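Local coordinates for protein sulfhydryl oxidase Erv1p (Arabidopsis thaliana, PDB 2HJ3) that uses bound FAD to oxidise pairs of thiols to disulfide bonds, passing the electrons to oxygen, and supports protein import and folding in the mitochondrial intermembrane space, at residues 18-22 and 81-85; 44-49 and 60-64. All coordinates share one frame; numbering follows the deposited sequence.

Both contacts belong to the four-helix bundle that holds FAD in the ERV/ALR sulfhydryl oxidases. Along the chain interaction 2 (44-49 with 60-64) is nested within interaction 1 (18-22 with 81-85): helices 34-50 and 54-66 pair with each other, and helices 10-27 and 74-91, which flank them in sequence, pair in interaction 1. Their centres lie about 13 Å apart, and they meet directly, Val84 packing on Phe60 and Ile63, Leu21 on Leu47, and Leu81 on Met44. Interaction 1, its centre about 3 Å from that of the folded chain, grips the cofactor; interaction 2 joins the other two helices and lends Phe60 to the FAD pocket. Each also reaches the second subunit of the homodimer.

Interaction 1 of 2, residues 18-22 and 81-85; sequences WTFLH and LCHVH. With FAD (flavin-adenine dinucleotide), chain K; SO4 (sulfate ion), chain F.
The indole of Trp18 is sandwiched: the imidazole of His85 lies over one face, and methyl C8M of the flavin over the opposite one. Val84 CG1 and Leu81 CD1 sit at its edge. On the His85 side this is a face-to-face stack, with the centroid of the five-membered ring 3.5 Å from that of the imidazole and the planes 11° apart, while His85 CB makes a CH-pi contact over the six-membered ring. The other face of His85 is taken by the FAD adenine, N7A sitting toward the rim, and the same adenine puts C2A over the centre of the His22 ring. The two imidazoles meet rim to rim, joined by a hydrogen bond of 3.0 Å between His22 NE2 and His85 ND1. Through its second nitrogen, NE2, His85 gives a 2.6 Å bond to phosphate oxygen O1A of FAD, so both nitrogens are engaged and the rotation of the ring is fixed.

In the ERV/ALR four-helix bundle, helices 10-27 and 74-91 run nearly antiparallel here, 154° between the directions of the short segments, and FAD folds around this aromatic cluster. Trp18 NE1 donates to the ribityl hydroxyl O2' at 3.1 Å, almost straight. A smaller alanine at Trp18 would probably leave that hydroxyl without its donor and open a gap between the flavin methyl and His85. Cys82, disulfide-linked to Cys99, accepts a weak bond at its carbonyl O from the adenine amine N6A.

Beyond the cofactor-binding rings, Leu81, its CG anti to the backbone N (chi1 -161°), swings CD2 to 3.6 Å from Leu21 CB, while Leu81 CG rests 3.7 Å from His22 CE1.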
loop_
_atom_site.group_PDB
_atom_site.type_symbol
_atom_site.label_atom_id
_atom_site.label_comp_id
_atom_site.label_asym_id
_atom_site.label_seq_id
_atom_site.Cartn_x
_atom_site.Cartn_y
_atom_site.Cartn_z
ATOM N N TRP A 18 -6.279 1.463 4.310
ATOM C CA TRP A 18 -6.428 2.776 4.935
ATOM C C TRP A 18 -5.377 2.939 6.041
ATOM O O TRP A 18 -4.722 3.985 6.139
ATOM C CB TRP A 18 -7.849 2.967 5.496
ATOM C CG TRP A 18 -8.898 3.187 4.434
ATOM C CD1 TRP A 18 -10.054 2.475 4.265
ATOM C CD2 TRP A 18 -8.881 4.177 3.388
ATOM N NE1 TRP A 18 -10.755 2.954 3.177
ATOM C CE2 TRP A 18 -10.060 3.998 2.622
ATOM C CE3 TRP A 18 -7.986 5.196 3.022
ATOM C CZ2 TRP A 18 -10.365 4.802 1.506
ATOM C CZ3 TRP A 18 -8.293 6.000 1.906
ATOM C CH2 TRP A 18 -9.472 5.791 1.165
ATOM N N THR A 19 -5.194 1.901 6.854
ATOM C CA THR A 19 -4.198 1.943 7.929
ATOM C C THR A 19 -2.819 2.264 7.352
ATOM O O THR A 19 -2.084 3.106 7.872
ATOM C CB THR A 19 -4.117 0.591 8.671
ATOM O OG1 THR A 19 -5.356 0.351 9.350
ATOM C CG2 THR A 19 -2.981 0.598 9.689
ATOM N N PHE A 20 -2.481 1.580 6.268
ATOM C CA PHE A 20 -1.210 1.788 5.597
ATOM C C PHE A 20 -1.137 3.214 5.035
ATOM O O PHE A 20 -0.173 3.943 5.280
ATOM C CB PHE A 20 -1.063 0.744 4.477
ATOM C CG PHE A 20 0.015 1.058 3.501
ATOM C CD1 PHE A 20 1.318 1.265 3.930
ATOM C CD2 PHE A 20 -0.277 1.186 2.150
ATOM C CE1 PHE A 20 2.320 1.601 3.027
ATOM C CE2 PHE A 20 0.722 1.525 1.231
ATOM C CZ PHE A 20 2.021 1.734 1.672
ATOM N N LEU A 21 -2.159 3.616 4.285
ATOM C CA LEU A 21 -2.174 4.958 3.710
ATOM C C LEU A 21 -2.158 6.081 4.755
ATOM O O LEU A 21 -1.303 6.964 4.703
ATOM C CB LEU A 21 -3.373 5.112 2.768
ATOM C CG LEU A 21 -3.224 4.256 1.494
ATOM C CD1 LEU A 21 -4.492 4.343 0.623
ATOM C CD2 LEU A 21 -2.005 4.733 0.715
ATOM N N HIS A 22 -3.082 6.058 5.708
ATOM C CA HIS A 22 -3.089 7.109 6.722
ATOM C C HIS A 22 -1.831 7.081 7.584
ATOM O O HIS A 22 -1.333 8.132 7.990
ATOM C CB HIS A 22 -4.340 7.014 7.601
ATOM C CG HIS A 22 -5.609 7.305 6.863
ATOM N ND1 HIS A 22 -5.841 8.507 6.227
ATOM C CD2 HIS A 22 -6.698 6.537 6.619
ATOM C CE1 HIS A 22 -7.013 8.465 5.619
ATOM N NE2 HIS A 22 -7.554 7.280 5.842
ATOM N N LEU A 81 -5.823 12.877 2.015
ATOM C CA LEU A 81 -6.139 11.458 2.168
ATOM C C LEU A 81 -7.409 11.260 2.995
ATOM O O LEU A 81 -8.161 10.316 2.774
ATOM C CB LEU A 81 -4.962 10.729 2.822
ATOM C CG LEU A 81 -4.913 9.207 2.674
ATOM C CD1 LEU A 81 -5.035 8.806 1.209
ATOM C CD2 LEU A 81 -3.606 8.706 3.253
ATOM N N CYS A 82 -7.643 12.160 3.946
ATOM C CA CYS A 82 -8.832 12.088 4.789
ATOM C C CYS A 82 -10.069 12.469 3.986
ATOM O O CYS A 82 -11.140 11.871 4.152
ATOM C CB CYS A 82 -8.677 13.015 5.996
ATOM S SG CYS A 82 -10.165 13.198 7.036
ATOM N N HIS A 83 -9.922 13.454 3.099
ATOM C CA HIS A 83 -11.051 13.893 2.273
ATOM C C HIS A 83 -11.406 12.801 1.289
ATOM O O HIS A 83 -12.579 12.550 1.007
ATOM C CB HIS A 83 -10.715 15.183 1.513
ATOM C CG HIS A 83 -10.501 16.366 2.403
ATOM N ND1 HIS A 83 -11.465 16.822 3.275
ATOM C CD2 HIS A 83 -9.409 17.135 2.616
ATOM C CE1 HIS A 83 -10.973 17.812 3.998
ATOM N NE2 HIS A 83 -9.725 18.020 3.618
ATOM N N VAL A 84 -10.379 12.151 0.757
ATOM C CA VAL A 84 -10.599 11.074 -0.187
ATOM C C VAL A 84 -11.341 9.959 0.530
ATOM O O VAL A 84 -12.350 9.462 0.042
ATOM C CB VAL A 84 -9.261 10.564 -0.752
ATOM C CG1 VAL A 84 -9.430 9.166 -1.347
ATOM C CG2 VAL A 84 -8.765 11.540 -1.813
ATOM N N HIS A 85 -10.854 9.586 1.707
ATOM C CA HIS A 85 -11.499 8.531 2.477
ATOM C C HIS A 85 -12.957 8.907 2.783
ATOM O O HIS A 85 -13.836 8.045 2.785
ATOM C CB HIS A 85 -10.725 8.286 3.773
ATOM C CG HIS A 85 -11.097 7.016 4.474
ATOM N ND1 HIS A 85 -10.397 6.537 5.563
ATOM C CD2 HIS A 85 -12.081 6.119 4.236
ATOM C CE1 HIS A 85 -10.933 5.397 5.961
ATOM N NE2 HIS A 85 -11.955 5.119 5.172
HETATM P PA FAD K . -12.698 2.254 6.956
HETATM O O1A FAD K . -13.398 3.191 6.032
HETATM O O2A FAD K . -12.025 0.988 6.541
HETATM O O5B FAD K . -11.807 2.643 8.177
HETATM C C5B FAD K . -10.502 2.720 8.721
HETATM C C4B FAD K . -10.824 3.218 10.113
HETATM O O4B FAD K . -9.969 4.382 9.958
HETATM C C3B FAD K . -12.096 3.712 10.860
HETATM O O3B FAD K . -12.733 2.698 11.638
HETATM C C2B FAD K . -11.634 4.924 11.542
HETATM O O2B FAD K . -10.944 4.727 12.737
HETATM C C1B FAD K . -10.697 5.504 10.475
HETATM N N9A FAD K . -11.126 6.469 9.507
HETATM C C8A FAD K . -12.363 6.724 8.866
HETATM N N7A FAD K . -12.477 7.730 8.052
HETATM C C5A FAD K . -11.199 8.275 8.068
HETATM C C6A FAD K . -10.588 9.399 7.477
HETATM N N6A FAD K . -11.353 10.218 6.725
HETATM N N1A FAD K . -9.255 9.653 7.775
HETATM C C2A FAD K . -8.489 8.936 8.636
HETATM N N3A FAD K . -9.106 7.790 9.183
HETATM C C4A FAD K . -10.474 7.533 8.882
HETATM N N1 FAD K . -15.569 -0.157 -0.598
HETATM C C2 FAD K . -16.720 -0.245 -1.359
HETATM O O2 FAD K . -17.691 -0.961 -1.046
HETATM N N3 FAD K . -16.644 0.578 -2.470
HETATM C C4 FAD K . -15.546 1.413 -2.794
HETATM O O4 FAD K . -15.697 1.974 -3.929
HETATM C C4X FAD K . -14.427 1.467 -1.979
HETATM N N5 FAD K . -13.211 2.177 -2.271
HETATM C C5X FAD K . -11.998 2.129 -1.545
HETATM C C6 FAD K . -10.845 2.804 -2.004
HETATM C C7 FAD K . -9.631 2.680 -1.265
HETATM C C7M FAD K . -8.394 3.379 -1.850
HETATM C C8 FAD K . -9.571 1.918 -0.056
HETATM C C8M FAD K . -8.414 1.725 0.917
HETATM C C9 FAD K . -10.729 1.248 0.362
HETATM C C9A FAD K . -11.960 1.256 -0.342
HETATM N N10 FAD K . -13.296 0.655 -0.088
HETATM C C10 FAD K . -14.451 0.619 -0.832
HETATM C "C1'" FAD K . -13.479 0.084 1.204
HETATM C "C2'" FAD K . -13.991 0.924 2.329
HETATM O "O2'" FAD K . -13.582 2.316 2.133
HETATM C "C3'" FAD K . -13.865 0.326 3.696
HETATM O "O3'" FAD K . -12.487 0.244 4.018
HETATM C "C4'" FAD K . -14.703 -0.785 4.308
HETATM O "O4'" FAD K . -16.098 -0.596 3.940
HETATM C "C5'" FAD K . -14.723 -0.885 5.779
HETATM O "O5'" FAD K . -15.230 0.241 6.502
HETATM P P FAD K . -14.869 0.467 8.006
HETATM O O1P FAD K . -16.184 1.028 8.299
HETATM O O2P FAD K . -14.300 -0.681 8.750
HETATM O O3P FAD K . -13.853 1.721 7.915
HETATM S S SO4 F . -15.041 16.072 3.912
HETATM O O1 SO4 F . -15.062 17.161 2.922
HETATM O O2 SO4 F . -16.243 15.238 3.745
HETATM O O3 SO4 F . -13.830 15.253 3.715
HETATM O O4 SO4 F . -15.024 16.644 5.271
#

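Interaction 2 of 2, residues 44-49 and 60-64; sequences MTILSR and FKEIL. With SO4 (sulfate ion), chain E; SO4 (sulfate ion), chain G.
Apolar packing between two neighbouring helices of the ERV/ALR four-helix bundle, 34-50 and 54-66, makes up most of this contact, with basic chains at one end. The short segments run at 143° to each other, their axes 9.0 Å apart at closest, and Ser48 and Lys61 bring the backbones nearest together.

Phe60 meets helix 34-50 with its ring edge. A first torsion of -169°, which sets CG opposite the backbone N, carries the ring across to Ser48. Ser48 CA lies near the ring plane, 3.6 Å from Phe60 CD2, and Leu47 CB approaches obliquely at 3.8 Å from Phe60 CE2. Phe60 also lines the FAD pocket and packs on Val84 of helix 74-91, so this residue ties the helix pair to the cofactor site.

One turn on, Leu64 lays its two methyls against the backbone and side chains of 44-49: CD1 is 4.0 Å from Met44 CB, and CD2 is 3.7 Å from Ser48 CB. Ser48 OG turns back toward the carbonyl O of Thr45 in its own helix, but is modelled too close to it for the bond to be more than doubtful in detail.

At the basic end the extended Lys61 chain runs over Ser48, its CD 3.7 Å from Ser48 O. Arg49 reaches Asp39 of the second subunit through a salt bridge from NH1. A sulfate, probably from the crystallisation liquor, lies beside both basic chains. Arg49 NE donates to its O1 at 3.0 Å, with Thr45 CG2 over one face of the guanidinium.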
loop_
_atom_site.group_PDB
_atom_site.type_symbol
_atom_site.label_atom_id
_atom_site.label_comp_id
_atom_site.label_asym_id
_atom_site.label_seq_id
_atom_site.Cartn_x
_atom_site.Cartn_y
_atom_site.Cartn_z
ATOM N N MET A 44 -0.433 6.837 -5.490
ATOM C CA MET A 44 -1.878 6.989 -5.640
ATOM C C MET A 44 -2.330 6.579 -7.040
ATOM O O MET A 44 -3.374 5.950 -7.204
ATOM C CB MET A 44 -2.311 8.433 -5.366
ATOM C CG MET A 44 -1.910 8.978 -4.013
ATOM S SD MET A 44 -2.119 7.812 -2.655
ATOM C CE MET A 44 -3.796 7.740 -2.547
ATOM N N THR A 45 -1.547 6.942 -8.049
ATOM C CA THR A 45 -1.871 6.583 -9.431
ATOM C C THR A 45 -1.865 5.071 -9.568
ATOM O O THR A 45 -2.768 4.487 -10.159
ATOM C CB THR A 45 -0.841 7.147 -10.416
ATOM O OG1 THR A 45 -0.835 8.576 -10.331
ATOM C CG2 THR A 45 -1.174 6.720 -11.842
ATOM N N ILE A 46 -0.829 4.441 -9.026
ATOM C CA ILE A 46 -0.730 2.991 -9.079
ATOM C C ILE A 46 -1.959 2.375 -8.417
ATOM O O ILE A 46 -2.583 1.479 -8.981
ATOM C CB ILE A 46 0.571 2.496 -8.402
ATOM C CG1 ILE A 46 1.777 2.965 -9.232
ATOM C CG2 ILE A 46 0.559 0.974 -8.272
ATOM C CD1 ILE A 46 3.111 2.570 -8.669
ATOM N N LEU A 47 -2.327 2.865 -7.238
ATOM C CA LEU A 47 -3.517 2.350 -6.552
ATOM C C LEU A 47 -4.783 2.527 -7.385
ATOM O O LEU A 47 -5.663 1.666 -7.376
ATOM C CB LEU A 47 -3.732 3.054 -5.207
ATOM C CG LEU A 47 -2.859 2.657 -4.021
ATOM C CD1 LEU A 47 -3.183 3.554 -2.844
ATOM C CD2 LEU A 47 -3.102 1.208 -3.656
ATOM N N SER A 48 -4.884 3.643 -8.102
ATOM C CA SER A 48 -6.072 3.891 -8.919
ATOM C C SER A 48 -6.257 2.819 -9.996
ATOM O O SER A 48 -7.368 2.609 -10.485
ATOM C CB SER A 48 -6.004 5.281 -9.565
ATOM O OG SER A 48 -4.989 5.350 -10.553
ATOM N N ARG A 49 -5.173 2.143 -10.372
ATOM C CA ARG A 49 -5.257 1.079 -11.377
ATOM C C ARG A 49 -5.214 -0.311 -10.754
ATOM O O ARG A 49 -5.931 -1.211 -11.180
ATOM C CB ARG A 49 -4.083 1.142 -12.351
ATOM C CG ARG A 49 -3.968 2.377 -13.191
ATOM C CD ARG A 49 -2.564 2.421 -13.742
ATOM N NE ARG A 49 -2.285 3.665 -14.433
ATOM C CZ ARG A 49 -1.076 4.202 -14.530
ATOM N NH1 ARG A 49 -0.034 3.601 -13.972
ATOM N NH2 ARG A 49 -0.912 5.343 -15.187
ATOM N N PHE A 60 -11.879 5.234 -6.895
ATOM C CA PHE A 60 -10.656 5.910 -6.483
ATOM C C PHE A 60 -10.084 6.659 -7.676
ATOM O O PHE A 60 -9.574 7.773 -7.539
ATOM C CB PHE A 60 -9.632 4.897 -5.958
ATOM C CG PHE A 60 -8.453 5.528 -5.276
ATOM C CD1 PHE A 60 -8.609 6.192 -4.061
ATOM C CD2 PHE A 60 -7.190 5.478 -5.853
ATOM C CE1 PHE A 60 -7.516 6.800 -3.431
ATOM C CE2 PHE A 60 -6.097 6.078 -5.238
ATOM C CZ PHE A 60 -6.260 6.739 -4.029
ATOM N N LYS A 61 -10.181 6.042 -8.849
ATOM C CA LYS A 61 -9.684 6.636 -10.087
ATOM C C LYS A 61 -10.429 7.955 -10.342
ATOM O O LYS A 61 -9.815 8.980 -10.631
ATOM C CB LYS A 61 -9.909 5.655 -11.238
ATOM C CG LYS A 61 -8.928 5.759 -12.387
ATOM C CD LYS A 61 -8.962 4.468 -13.202
ATOM C CE LYS A 61 -7.778 4.357 -14.144
ATOM N NZ LYS A 61 -7.644 2.980 -14.714
ATOM N N GLU A 62 -11.755 7.916 -10.222
ATOM C CA GLU A 62 -12.596 9.100 -10.408
ATOM C C GLU A 62 -12.195 10.170 -9.403
ATOM O O GLU A 62 -11.873 11.298 -9.775
ATOM C CB GLU A 62 -14.069 8.749 -10.194
ATOM C CG GLU A 62 -14.667 7.822 -11.236
ATOM C CD GLU A 62 -15.960 7.178 -10.761
ATOM O OE1 GLU A 62 -16.814 7.896 -10.186
ATOM O OE2 GLU A 62 -16.124 5.956 -10.969
ATOM N N ILE A 63 -12.218 9.805 -8.122
ATOM C CA ILE A 63 -11.855 10.726 -7.055
ATOM C C ILE A 63 -10.489 11.343 -7.310
ATOM O O ILE A 63 -10.294 12.543 -7.130
ATOM C CB ILE A 63 -11.837 10.011 -5.696
ATOM C CG1 ILE A 63 -13.248 9.548 -5.345
ATOM C CG2 ILE A 63 -11.297 10.936 -4.622
ATOM C CD1 ILE A 63 -13.304 8.621 -4.177
ATOM N N LEU A 64 -9.545 10.519 -7.743
ATOM C CA LEU A 64 -8.194 10.990 -8.016
ATOM C C LEU A 64 -8.184 11.980 -9.195
ATOM O O LEU A 64 -7.462 12.977 -9.175
ATOM C CB LEU A 64 -7.291 9.786 -8.302
ATOM C CG LEU A 64 -5.781 9.993 -8.214
ATOM C CD1 LEU A 64 -5.422 10.536 -6.835
ATOM C CD2 LEU A 64 -5.068 8.673 -8.473
HETATM S S SO4 E . -4.916 5.982 -15.940
HETATM O O1 SO4 E . -4.041 4.926 -16.489
HETATM O O2 SO4 E . -6.266 5.837 -16.523
HETATM O O3 SO4 E . -4.989 5.850 -14.469
HETATM O O4 SO4 E . -4.361 7.307 -16.284
HETATM S S SO4 G . 2.001 7.590 -14.794
HETATM O O1 SO4 G . 1.904 6.894 -16.101
HETATM O O2 SO4 G . 0.728 8.283 -14.511
HETATM O O3 SO4 G . 2.279 6.597 -13.728
HETATM O O4 SO4 G . 3.085 8.596 -14.835
#